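Halotolerant alpha-type carbonic anhydrase (dCA II) (Dunaliella salina, PDB 1Y7W) catalyses, as an alpha-type zinc carbonic anhydrase, the reversible hydration of carbon dioxide to bicarbonate, in a form that tolerates high salt. Local coordinates at residues L222-D228 against K241-T247; L61-R67 against E285-Y291. All coordinates share one frame. Numbering follows the deposited sequence.

Contact 1. Residues L222-D228 against K241-T247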
ATOM      1  N   LEU A 222       5.324 -12.521 -10.180  1.00 24.61           N
ATOM      2  CA  LEU A 222       5.749 -12.301  -8.809  1.00 24.60           C
ATOM      3  C   LEU A 222       7.003 -11.452  -8.778  1.00 22.54           C
ATOM      4  O   LEU A 222       7.582 -11.271  -7.719  1.00 20.37           O
ATOM      5  CB  LEU A 222       6.046 -13.619  -8.118  1.00 27.81           C
ATOM      6  CG  LEU A 222       4.800 -14.490  -7.963  1.00 30.09           C
ATOM      7  CD1 LEU A 222       5.191 -15.733  -7.182  1.00 34.28           C
ATOM      8  CD2 LEU A 222       3.705 -13.723  -7.248  1.00 30.49           C
ATOM      9  N   LYS A 223       7.432 -10.939  -9.932  1.00 20.34           N
ATOM     10  CA  LYS A 223       8.642 -10.100  -9.930  1.00 21.66           C
ATOM     11  C   LYS A 223       8.487  -8.868  -9.043  1.00 20.41           C
ATOM     12  O   LYS A 223       7.539  -8.122  -9.202  1.00 23.65           O
ATOM     13  CB  LYS A 223       8.961  -9.607 -11.349  1.00 23.75           C
ATOM     14  CG  LYS A 223       9.583 -10.713 -12.205  1.00 27.82           C
ATOM     15  CD  LYS A 223       9.916 -10.228 -13.655  1.00 33.51           C
ATOM     16  CE  LYS A 223       8.656 -10.066 -14.515  1.00 38.55           C
ATOM     17  NZ  LYS A 223       8.925 -10.052 -16.053  1.00 42.59           N
ATOM     18  N   TYR A 224       9.413  -8.628  -8.130  1.00 19.85           N
ATOM     19  CA  TYR A 224       9.308  -7.408  -7.338  1.00 18.63           C
ATOM     20  C   TYR A 224      10.666  -6.847  -6.896  1.00 17.57           C
ATOM     21  O   TYR A 224      11.679  -7.549  -6.850  1.00 18.59           O
ATOM     22  CB  TYR A 224       8.410  -7.641  -6.094  1.00 17.78           C
ATOM     23  CG  TYR A 224       9.031  -8.409  -4.931  1.00 19.99           C
ATOM     24  CD1 TYR A 224       8.853  -9.789  -4.802  1.00 21.68           C
ATOM     25  CD2 TYR A 224       9.749  -7.749  -3.936  1.00 20.26           C
ATOM     26  CE1 TYR A 224       9.379 -10.517  -3.698  1.00 21.35           C
ATOM     27  CE2 TYR A 224      10.290  -8.470  -2.808  1.00 22.54           C
ATOM     28  CZ  TYR A 224      10.098  -9.847  -2.712  1.00 21.99           C
ATOM     29  OH  TYR A 224      10.657 -10.591  -1.671  1.00 23.22           O
ATOM     30  N   ALA A 225      10.641  -5.588  -6.488  1.00 18.53           N
ATOM     31  CA  ALA A 225      11.831  -4.904  -6.018  1.00 17.77           C
ATOM     32  C   ALA A 225      11.649  -4.749  -4.495  1.00 16.69           C
ATOM     33  O   ALA A 225      10.626  -4.244  -4.064  1.00 18.08           O
ATOM     34  CB  ALA A 225      11.913  -3.531  -6.660  1.00 16.32           C
ATOM     35  N   GLY A 226      12.633  -5.143  -3.712  1.00 16.27           N
ATOM     36  CA  GLY A 226      12.523  -4.998  -2.276  1.00 15.49           C
ATOM     37  C   GLY A 226      13.602  -4.070  -1.715  1.00 16.19           C
ATOM     38  O   GLY A 226      14.725  -4.067  -2.194  1.00 17.27           O
ATOM     39  N   TYR A 227      13.285  -3.307  -0.670  1.00 15.73           N
ATOM     40  CA  TYR A 227      14.305  -2.438  -0.092  1.00 17.63           C
ATOM     41  C   TYR A 227      13.817  -2.041   1.297  1.00 17.75           C
ATOM     42  O   TYR A 227      12.627  -2.304   1.659  1.00 17.77           O
ATOM     43  CB  TYR A 227      14.510  -1.178  -0.971  1.00 16.24           C
ATOM     44  CG  TYR A 227      13.365  -0.180  -0.946  1.00 15.61           C
ATOM     45  CD1 TYR A 227      12.218  -0.341  -1.734  1.00 16.77           C
ATOM     46  CD2 TYR A 227      13.434   0.940  -0.101  1.00 16.21           C
ATOM     47  CE1 TYR A 227      11.158   0.583  -1.711  1.00 16.17           C
ATOM     48  CE2 TYR A 227      12.383   1.884  -0.056  1.00 19.17           C
ATOM     49  CZ  TYR A 227      11.247   1.699  -0.867  1.00 17.55           C
ATOM     50  OH  TYR A 227      10.237   2.629  -0.799  1.00 14.92           O
ATOM     51  N   ASP A 228      14.712  -1.427   2.080  1.00 16.44           N
ATOM     52  CA  ASP A 228      14.370  -0.994   3.440  1.00 16.73           C
ATOM     53  C   ASP A 228      13.819   0.449   3.422  1.00 17.87           C
ATOM     54  O   ASP A 228      14.505   1.379   2.978  1.00 18.39           O
ATOM     55  CB  ASP A 228      15.598  -1.047   4.343  1.00 16.85           C
ATOM     56  CG  ASP A 228      16.086  -2.488   4.632  1.00 22.09           C
ATOM     57  OD1 ASP A 228      17.314  -2.628   4.842  1.00 23.30           O
ATOM     58  OD2 ASP A 228      15.285  -3.447   4.654  1.00 20.58           O
ATOM     59  N   LYS A 241       9.610  -3.059   5.481  1.00 15.65           N
ATOM     60  CA  LYS A 241      10.320  -3.817   4.446  1.00 16.80           C
ATOM     61  C   LYS A 241       9.363  -3.677   3.226  1.00 17.65           C
ATOM     62  O   LYS A 241       8.211  -4.147   3.264  1.00 16.39           O
ATOM     63  CB  LYS A 241      10.449  -5.291   4.824  1.00 17.02           C
ATOM     64  CG  LYS A 241      11.281  -5.511   6.057  1.00 18.16           C
ATOM     65  CD  LYS A 241      12.618  -4.781   6.022  1.00 17.28           C
ATOM     66  CE  LYS A 241      13.477  -5.240   7.185  1.00 18.44           C
ATOM     67  NZ  LYS A 241      14.787  -4.479   7.122  1.00 17.44           N
ATOM     68  N   TRP A 242       9.839  -3.017   2.163  1.00 17.13           N
ATOM     69  CA  TRP A 242       9.005  -2.782   1.001  1.00 15.31           C
ATOM     70  C   TRP A 242       9.156  -3.887  -0.046  1.00 14.98           C
ATOM     71  O   TRP A 242      10.257  -4.435  -0.245  1.00 14.62           O
ATOM     72  CB  TRP A 242       9.353  -1.390   0.354  1.00 15.39           C
ATOM     73  CG  TRP A 242       8.628  -0.252   1.034  1.00 12.75           C
ATOM     74  CD1 TRP A 242       9.097   0.580   2.038  1.00 14.41           C
ATOM     75  CD2 TRP A 242       7.297   0.123   0.791  1.00 13.96           C
ATOM     76  NE1 TRP A 242       8.118   1.467   2.417  1.00 13.53           N
ATOM     77  CE2 TRP A 242       6.996   1.202   1.659  1.00 14.17           C
ATOM     78  CE3 TRP A 242       6.309  -0.348  -0.088  1.00 14.23           C
ATOM     79  CZ2 TRP A 242       5.742   1.830   1.667  1.00 14.43           C
ATOM     80  CZ3 TRP A 242       5.074   0.266  -0.094  1.00 15.98           C
ATOM     81  CH2 TRP A 242       4.795   1.360   0.793  1.00 16.36           C
ATOM     82  N   HIS A 243       8.048  -4.207  -0.708  1.00 15.24           N
ATOM     83  CA  HIS A 243       8.047  -5.209  -1.783  1.00 13.70           C
ATOM     84  C   HIS A 243       7.190  -4.561  -2.891  1.00 17.25           C
ATOM     85  O   HIS A 243       5.966  -4.610  -2.851  1.00 17.98           O
ATOM     86  CB  HIS A 243       7.403  -6.528  -1.319  1.00 14.91           C
ATOM     87  CG  HIS A 243       7.941  -7.059  -0.024  1.00 15.75           C
ATOM     88  ND1 HIS A 243       7.695  -6.451   1.192  1.00 14.20           N
ATOM     89  CD2 HIS A 243       8.746  -8.117   0.241  1.00 14.93           C
ATOM     90  CE1 HIS A 243       8.346  -7.098   2.144  1.00 16.49           C
ATOM     91  NE2 HIS A 243       8.992  -8.109   1.597  1.00 16.65           N
ATOM     92  N   VAL A 244       7.829  -3.931  -3.870  1.00 16.68           N
ATOM     93  CA  VAL A 244       7.099  -3.271  -4.945  1.00 18.61           C
ATOM     94  C   VAL A 244       7.090  -4.146  -6.213  1.00 17.65           C
ATOM     95  O   VAL A 244       8.127  -4.318  -6.836  1.00 16.49           O
ATOM     96  CB  VAL A 244       7.740  -1.903  -5.233  1.00 18.22           C
ATOM     97  CG1 VAL A 244       6.943  -1.178  -6.292  1.00 19.95           C
ATOM     98  CG2 VAL A 244       7.764  -1.089  -3.953  1.00 18.13           C
ATOM     99  N   PHE A 245       5.936  -4.747  -6.538  1.00 16.96           N
ATOM    100  CA  PHE A 245       5.810  -5.604  -7.719  1.00 18.32           C
ATOM    101  C   PHE A 245       5.949  -4.768  -8.959  1.00 18.17           C
ATOM    102  O   PHE A 245       5.295  -3.781  -9.083  1.00 17.11           O
ATOM    103  CB  PHE A 245       4.469  -6.334  -7.669  1.00 19.56           C
ATOM    104  CG  PHE A 245       4.471  -7.389  -6.619  1.00 22.40           C
ATOM    105  CD1 PHE A 245       4.643  -8.729  -6.972  1.00 24.44           C
ATOM    106  CD2 PHE A 245       4.497  -7.030  -5.259  1.00 24.24           C
ATOM    107  CE1 PHE A 245       4.838  -9.733  -5.983  1.00 24.32           C
ATOM    108  CE2 PHE A 245       4.697  -7.999  -4.249  1.00 25.10           C
ATOM    109  CZ  PHE A 245       4.861  -9.366  -4.620  1.00 26.96           C
ATOM    110  N   THR A 246       6.753  -5.237  -9.898  1.00 19.14           N
ATOM    111  CA  THR A 246       7.017  -4.466 -11.098  1.00 21.32           C
ATOM    112  C   THR A 246       6.103  -4.725 -12.301  1.00 21.84           C
ATOM    113  O   THR A 246       6.176  -3.999 -13.254  1.00 22.83           O
ATOM    114  CB  THR A 246       8.539  -4.610 -11.443  1.00 21.11           C
ATOM    115  OG1 THR A 246       8.888  -5.988 -11.527  1.00 21.65           O
ATOM    116  CG2 THR A 246       9.372  -3.969 -10.321  1.00 23.24           C
ATOM    117  N   THR A 247       5.235  -5.728 -12.247  1.00 20.57           N
ATOM    118  CA  THR A 247       4.285  -5.971 -13.317  1.00 22.27           C
ATOM    119  C   THR A 247       2.978  -5.370 -12.844  1.00 21.20           C
ATOM    120  O   THR A 247       2.427  -5.766 -11.806  1.00 20.03           O
ATOM    121  CB  THR A 247       4.059  -7.458 -13.530  1.00 24.63           C
ATOM    122  OG1 THR A 247       5.318  -8.091 -13.800  1.00 25.22           O
ATOM    123  CG2 THR A 247       3.077  -7.678 -14.668  1.00 24.94           C
TER
HETATM  124  O   HOH W   1       5.341  -8.246 -10.693  1.00 21.51           O

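Contact 2. Residues L61-R67 against E285-Y291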
ATOM      1  N   LEU A  61      18.890  -2.937 -10.007  1.00 26.86           N
ATOM      2  CA  LEU A  61      18.514  -3.857  -8.912  1.00 26.45           C
ATOM      3  C   LEU A  61      19.658  -4.860  -8.643  1.00 26.32           C
ATOM      4  O   LEU A  61      20.268  -5.387  -9.588  1.00 26.21           O
ATOM      5  CB  LEU A  61      17.220  -4.608  -9.274  1.00 23.65           C
ATOM      6  CG  LEU A  61      16.042  -3.650  -9.541  1.00 26.13           C
ATOM      7  CD1 LEU A  61      14.773  -4.447  -9.948  1.00 24.82           C
ATOM      8  CD2 LEU A  61      15.784  -2.833  -8.282  1.00 24.13           C
ATOM      9  N   MET A  62      19.917  -5.111  -7.371  1.00 25.33           N
ATOM     10  CA  MET A  62      20.956  -6.023  -6.932  1.00 24.32           C
ATOM     11  C   MET A  62      20.372  -7.414  -6.626  1.00 25.44           C
ATOM     12  O   MET A  62      19.145  -7.602  -6.548  1.00 23.23           O
ATOM     13  CB  MET A  62      21.652  -5.462  -5.690  1.00 25.07           C
ATOM     14  CG  MET A  62      22.303  -4.087  -5.871  1.00 30.22           C
ATOM     15  SD  MET A  62      23.686  -4.135  -7.164  1.00 35.77           S
ATOM     16  CE  MET A  62      22.905  -3.494  -8.541  1.00 36.98           C
ATOM     17  N   GLU A  63      21.270  -8.388  -6.487  1.00 24.62           N
ATOM     18  CA  GLU A  63      20.888  -9.767  -6.194  1.00 24.47           C
ATOM     19  C   GLU A  63      20.454  -9.879  -4.752  1.00 22.98           C
ATOM     20  O   GLU A  63      21.025  -9.286  -3.883  1.00 22.21           O
ATOM     21  CB  GLU A  63      22.055 -10.727  -6.496  1.00 26.51           C
ATOM     22  CG  GLU A  63      22.463 -10.734  -7.996  1.00 28.57           C
ATOM     23  CD  GLU A  63      21.289 -11.011  -8.945  1.00 32.93           C
ATOM     24  OE1 GLU A  63      20.377 -11.798  -8.575  1.00 32.94           O
ATOM     25  OE2 GLU A  63      21.274 -10.449 -10.086  1.00 35.97           O
ATOM     26  N   PRO A  64      19.390 -10.650  -4.501  1.00 22.41           N
ATOM     27  CA  PRO A  64      18.900 -10.801  -3.135  1.00 23.31           C
ATOM     28  C   PRO A  64      19.913 -11.220  -2.114  1.00 22.30           C
ATOM     29  O   PRO A  64      19.860 -10.723  -0.989  1.00 20.96           O
ATOM     30  CB  PRO A  64      17.789 -11.841  -3.266  1.00 23.74           C
ATOM     31  CG  PRO A  64      17.317 -11.641  -4.681  1.00 22.79           C
ATOM     32  CD  PRO A  64      18.585 -11.439  -5.437  1.00 23.94           C
ATOM     33  N   SER A  65      20.821 -12.137  -2.474  1.00 22.46           N
ATOM     34  CA  SER A  65      21.788 -12.581  -1.478  1.00 22.51           C
ATOM     35  C   SER A  65      22.717 -11.465  -1.036  1.00 22.98           C
ATOM     36  O   SER A  65      23.341 -11.577   0.010  1.00 21.96           O
ATOM     37  CB  SER A  65      22.608 -13.774  -2.002  1.00 23.53           C
ATOM     38  OG  SER A  65      23.390 -13.359  -3.133  1.00 20.46           O
ATOM     39  N   SER A  66      22.793 -10.363  -1.797  1.00 22.16           N
ATOM     40  CA  SER A  66      23.679  -9.262  -1.364  1.00 23.20           C
ATOM     41  C   SER A  66      23.019  -8.318  -0.372  1.00 23.57           C
ATOM     42  O   SER A  66      23.635  -7.358   0.095  1.00 22.87           O
ATOM     43  CB  SER A  66      24.188  -8.460  -2.570  1.00 23.30           C
ATOM     44  OG  SER A  66      23.156  -7.735  -3.254  1.00 24.59           O
ATOM     45  N   ARG A  67      21.752  -8.594  -0.028  1.00 24.06           N
ATOM     46  CA  ARG A  67      21.029  -7.751   0.920  1.00 23.79           C
ATOM     47  C   ARG A  67      21.243  -8.237   2.321  1.00 24.90           C
ATOM     48  O   ARG A  67      20.775  -9.322   2.657  1.00 25.57           O
ATOM     49  CB  ARG A  67      19.509  -7.749   0.632  1.00 22.04           C
ATOM     50  CG  ARG A  67      18.723  -6.831   1.553  1.00 18.14           C
ATOM     51  CD  ARG A  67      17.257  -6.856   1.167  1.00 18.09           C
ATOM     52  NE  ARG A  67      16.444  -5.898   1.933  1.00 16.02           N
ATOM     53  CZ  ARG A  67      15.141  -5.745   1.716  1.00 18.14           C
ATOM     54  NH1 ARG A  67      14.413  -4.864   2.428  1.00 17.06           N
ATOM     55  NH2 ARG A  67      14.576  -6.514   0.780  1.00 15.53           N
ATOM     56  N   GLU A 285      20.504   0.104  -1.388  1.00 19.71           N
ATOM     57  CA  GLU A 285      20.437  -0.514  -2.722  1.00 22.72           C
ATOM     58  C   GLU A 285      19.021  -1.076  -2.761  1.00 21.10           C
ATOM     59  O   GLU A 285      18.360  -1.133  -1.722  1.00 20.75           O
ATOM     60  CB  GLU A 285      21.426  -1.670  -2.930  1.00 25.28           C
ATOM     61  CG  GLU A 285      22.893  -1.282  -2.881  1.00 31.60           C
ATOM     62  CD  GLU A 285      23.344  -0.466  -4.075  1.00 34.28           C
ATOM     63  OE1 GLU A 285      22.556  -0.344  -5.055  1.00 37.07           O
ATOM     64  OE2 GLU A 285      24.500   0.063  -4.040  1.00 37.95           O
ATOM     65  N   VAL A 286      18.546  -1.449  -3.947  1.00 19.38           N
ATOM     66  CA  VAL A 286      17.193  -2.011  -4.094  1.00 20.12           C
ATOM     67  C   VAL A 286      17.504  -3.364  -4.708  1.00 21.14           C
ATOM     68  O   VAL A 286      18.382  -3.465  -5.541  1.00 20.72           O
ATOM     69  CB  VAL A 286      16.328  -1.119  -5.011  1.00 18.46           C
ATOM     70  CG1 VAL A 286      14.860  -1.675  -5.090  1.00 20.40           C
ATOM     71  CG2 VAL A 286      16.272   0.321  -4.421  1.00 16.58           C
ATOM     72  N   TYR A 287      16.756  -4.394  -4.324  1.00 21.19           N
ATOM     73  CA  TYR A 287      17.050  -5.762  -4.774  1.00 21.43           C
ATOM     74  C   TYR A 287      15.924  -6.343  -5.612  1.00 22.09           C
ATOM     75  O   TYR A 287      14.782  -5.966  -5.439  1.00 22.87           O
ATOM     76  CB  TYR A 287      17.339  -6.616  -3.509  1.00 21.74           C
ATOM     77  CG  TYR A 287      18.366  -5.954  -2.623  1.00 20.21           C
ATOM     78  CD1 TYR A 287      17.997  -4.984  -1.687  1.00 21.01           C
ATOM     79  CD2 TYR A 287      19.725  -6.246  -2.775  1.00 19.10           C
ATOM     80  CE1 TYR A 287      18.948  -4.318  -0.919  1.00 19.85           C
ATOM     81  CE2 TYR A 287      20.686  -5.582  -2.024  1.00 20.92           C
ATOM     82  CZ  TYR A 287      20.299  -4.635  -1.105  1.00 21.17           C
ATOM     83  OH  TYR A 287      21.238  -4.077  -0.317  1.00 24.35           O
ATOM     84  N   LYS A 288      16.265  -7.213  -6.555  1.00 22.85           N
ATOM     85  CA  LYS A 288      15.277  -7.848  -7.413  1.00 23.12           C
ATOM     86  C   LYS A 288      14.967  -9.272  -6.963  1.00 23.76           C
ATOM     87  O   LYS A 288      15.863 -10.089  -6.768  1.00 25.17           O
ATOM     88  CB  LYS A 288      15.753  -7.870  -8.861  1.00 24.70           C
ATOM     89  CG  LYS A 288      17.127  -8.455  -9.089  1.00 28.21           C
ATOM     90  CD  LYS A 288      17.379  -8.376 -10.555  1.00 32.17           C
ATOM     91  CE  LYS A 288      18.785  -8.770 -10.941  1.00 34.96           C
ATOM     92  NZ  LYS A 288      18.840  -8.574 -12.467  1.00 38.51           N
ATOM     93  N   TYR A 289      13.677  -9.557  -6.855  1.00 23.90           N
ATOM     94  CA  TYR A 289      13.207 -10.859  -6.411  1.00 22.44           C
ATOM     95  C   TYR A 289      12.319 -11.507  -7.476  1.00 22.55           C
ATOM     96  O   TYR A 289      11.488 -10.856  -8.119  1.00 19.98           O
ATOM     97  CB  TYR A 289      12.428 -10.688  -5.104  1.00 21.38           C
ATOM     98  CG  TYR A 289      13.265 -10.187  -3.938  1.00 20.07           C
ATOM     99  CD1 TYR A 289      13.423  -8.823  -3.703  1.00 20.19           C
ATOM    100  CD2 TYR A 289      13.957 -11.080  -3.120  1.00 20.66           C
ATOM    101  CE1 TYR A 289      14.257  -8.363  -2.693  1.00 18.11           C
ATOM    102  CE2 TYR A 289      14.796 -10.639  -2.079  1.00 19.22           C
ATOM    103  CZ  TYR A 289      14.937  -9.275  -1.881  1.00 20.99           C
ATOM    104  OH  TYR A 289      15.708  -8.796  -0.853  1.00 17.75           O
ATOM    105  N   ASN A 290      12.495 -12.804  -7.633  1.00 24.58           N
ATOM    106  CA  ASN A 290      11.759 -13.611  -8.596  1.00 25.87           C
ATOM    107  C   ASN A 290      12.024 -13.208 -10.038  1.00 28.15           C
ATOM    108  O   ASN A 290      11.182 -13.423 -10.897  1.00 27.89           O
ATOM    109  CB  ASN A 290      10.231 -13.583  -8.333  1.00 24.66           C
ATOM    110  CG  ASN A 290       9.879 -13.945  -6.894  1.00 25.85           C
ATOM    111  OD1 ASN A 290      10.359 -14.941  -6.360  1.00 27.10           O
ATOM    112  ND2 ASN A 290       9.056 -13.129  -6.253  1.00 26.72           N
ATOM    113  N   TYR A 291      13.175 -12.608 -10.314  1.00 29.49           N
ATOM    114  CA  TYR A 291      13.505 -12.245 -11.695  1.00 32.85           C
ATOM    115  C   TYR A 291      14.277 -13.406 -12.370  1.00 35.44           C
ATOM    116  O   TYR A 291      14.611 -14.404 -11.671  1.00 36.16           O
ATOM    117  CB  TYR A 291      14.379 -10.985 -11.757  1.00 31.11           C
ATOM    118  CG  TYR A 291      13.647  -9.653 -11.721  1.00 31.61           C
ATOM    119  CD1 TYR A 291      13.843  -8.713 -12.741  1.00 31.11           C
ATOM    120  CD2 TYR A 291      12.766  -9.321 -10.678  1.00 28.36           C
ATOM    121  CE1 TYR A 291      13.177  -7.478 -12.740  1.00 30.25           C
ATOM    122  CE2 TYR A 291      12.108  -8.100 -10.667  1.00 27.54           C
ATOM    123  CZ  TYR A 291      12.308  -7.177 -11.698  1.00 30.69           C
ATOM    124  OH  TYR A 291      11.647  -5.971 -11.724  1.00 30.22           O
ATOM    125  OXT TYR A 291      14.556 -13.286 -13.602  1.00 38.08           O
TER
HETATM  126  O   HOH W   2      17.316 -10.514   0.228  1.00 19.06           O
HETATM  127  O   HOH W   3      23.964  -4.345  -0.658  1.00 45.81           O

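Contact 1. Residues L222-D228 against K241-T247
G226 is the hollow in this pairing. With no side chain there, the Y224 ring leans obliquely across to H243, CE2 of Y224 lying 3.4 Å from CD2 of H243. Y224 lays its CB over the F245 ring, 3.8 Å from the centroid and near the normal, and Y224, H243 and F245 make an aromatic cluster on one face. The two strands form an antiparallel hairpin in the central sheet of the alpha-carbonic anhydrase fold, held by paired bonds A225 N to V244 O and V244 N to A225 O, both 2.8 Å. On the other face A225 is the low spot beside V244, and Y227 rises past W242: its CE1 is 3.4 Å from CB of W242, its ring nearly parallel to W242's five-membered ring but slid aside, while the Y227 hydroxyl bonds to H138. At one end, NZ of K241 reaches OD2 of D228 in a 2.7 Å salt bridge; at the other, water 1 fills the gap between K223 O (2.7 Å) and T247 N (3.0 Å).

Contact 2. Residues L61-R67 against E285-Y291
Y287 lies flat beneath the aliphatic part of R67: CB of R67 sits 3.5 Å from the centroid of the Y287 ring, close to the ring normal, a CH-pi contact. From there the extended arginine runs on to Y289, where its NH2 donates to the Y289 OH at 3.0 Å; its NH1 is engaged by D228 in a salt bridge. Ahead of R67 the chain turns through a short 3-10 segment, 64-66, and P64 packs its CB 3.4 Å from CE2 of Y289. Water 2 joins P64 O (2.8 Å) to the Y289 OH (2.6 Å). Before the turn, M62 forms a single backbone bridge with Y287: M62 N donates to V286 O and K288 N to M62 O, each at 2.9 Å. L61 points into the contact, its CD2 3.5 Å from CG1 of V286 and its CB 3.6 Å from CB of K288. The loop between strands 55-56 and 89-90 is thus pinned along strand 287-289, the outermost strand on this side of the sheet, whose inner neighbour, strand 224-229, is hydrogen-bonded to it through the backbone, G226 with Y287 and Y224 with Y289.

Contacts 1 and 2 follow one another across the same sheet, their centres about 9 Å apart: strand 224-229 pairs with 240-251 in contact 1 and with 287-289 at the edge that contact 2 covers. Two polar links tie them directly. D228 OD2, already bridged to K241, also takes NH1 of R67 at 2.8 Å, so one carboxylate serves both contacts; OG1 of T246 and OH of Y291 lie 2.8 Å apart, a probable hydrogen bond. Contact 1 is the one that reaches the active site, the side chain of W242 standing about 5 Å from the zinc held by H130, H132 and H150, and about 4 Å from a bound acetic acid molecule, probably from the crystallisation liquor.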